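Peroxiredoxin (Akkermansia muciniphila, PDB 6KHX) reduces peroxides as a typical 2-Cys peroxiredoxin, a thiol peroxidase that works through cysteine residues contributed by paired subunits. Local coordinates at the interface of chains A and B. Numbering follows the deposited sequence. Chains: chain A/B, Peroxiredoxin.

The interface of chains A and B. Residues chain A 150, 176, 182; chain B 156, 158.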
# COMPACT_ATOMS: atom_id res chain seq x y z
N ARG A 150 31.00 -24.40 -9.03
CA ARG A 150 32.34 -24.08 -8.56
C ARG A 150 33.09 -23.12 -9.47
O ARG A 150 34.09 -22.54 -9.04
CB ARG A 150 33.17 -25.36 -8.42
CG ARG A 150 32.57 -26.36 -7.45
CD ARG A 150 32.59 -25.84 -6.05
NE ARG A 150 31.88 -26.75 -5.16
CZ ARG A 150 31.63 -26.49 -3.88
NH1 ARG A 150 32.04 -25.35 -3.34
NH2 ARG A 150 30.96 -27.37 -3.15
N PHE A 176 41.71 -30.40 -5.64
CA PHE A 176 41.37 -29.88 -4.32
C PHE A 176 40.45 -30.84 -3.58
O PHE A 176 40.58 -31.03 -2.36
CB PHE A 176 40.72 -28.50 -4.43
CG PHE A 176 40.16 -28.00 -3.13
CD1 PHE A 176 40.99 -27.53 -2.13
CD2 PHE A 176 38.79 -28.03 -2.89
CE1 PHE A 176 40.49 -27.09 -0.93
CE2 PHE A 176 38.28 -27.60 -1.69
CZ PHE A 176 39.12 -27.12 -0.71
N VAL A 182 44.96 -26.21 -2.05
CA VAL A 182 44.42 -25.18 -2.92
C VAL A 182 45.35 -25.01 -4.12
O VAL A 182 46.56 -25.23 -4.03
CB VAL A 182 44.24 -23.86 -2.15
CG1 VAL A 182 43.22 -24.05 -1.03
CG2 VAL A 182 45.57 -23.38 -1.59
N ASP B 156 35.39 -20.42 -7.45
CA ASP B 156 35.33 -20.68 -6.03
C ASP B 156 36.69 -20.42 -5.38
O ASP B 156 37.73 -20.39 -6.04
CB ASP B 156 34.88 -22.12 -5.78
CG ASP B 156 34.44 -22.36 -4.36
OD1 ASP B 156 34.48 -21.41 -3.55
OD2 ASP B 156 34.04 -23.50 -4.05
N PRO B 158 39.08 -22.00 -3.61
CA PRO B 158 40.34 -22.75 -3.77
C PRO B 158 40.85 -22.89 -5.20
O PRO B 158 41.91 -23.51 -5.38
CB PRO B 158 40.00 -24.13 -3.18
CG PRO B 158 38.51 -24.24 -3.18
CD PRO B 158 37.91 -22.91 -3.52
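B:Asp156, in the loop just past strand 149-155, gives its backbone N-H to the carbonyl oxygen of A:Arg150 on the same strand of the partner chain, with N to O at 2.9 Å. Beside that backbone bond the two side chains run in parallel, and a salt bridge closes between them: NH1 of the A:Arg150 guanidinium lies 2.8 Å from OD2 of the B:Asp156 carboxylate. The planes of the two groups are only 11° apart, and NH1 meets OD2 nearly along its C-O axis. Arginine suits the place because its chain, bent at chi2, is long enough to bring the guanidinium round to the short aspartate. Farther along, B:Pro158 brings its CB-CG edge down on one face of A:Phe176, from helix 163-179, the two side chains crossing at about a right angle, with CB over the ring centre, 3.7 Å from the centroid, in a CH-pi contact. In A:Phe176, chi1 of 171° carries the ring out toward the partner and chi2 of 75° turns its face to the proline. A leucine here, without a flat face, would probably leave B:Pro158 CB and CG without their aromatic partner. Proline fits because its compact, rigid ring offers C-H groups and no side-chain polar group. A two-fold axis relates the chains, as expected of a typical 2-Cys peroxiredoxin dimer, so the contact recurs with their roles swapped. A:Val182, branched and apolar, adds a flank where its CG1 methyl comes within 3.9 Å of B:Pro158 CB.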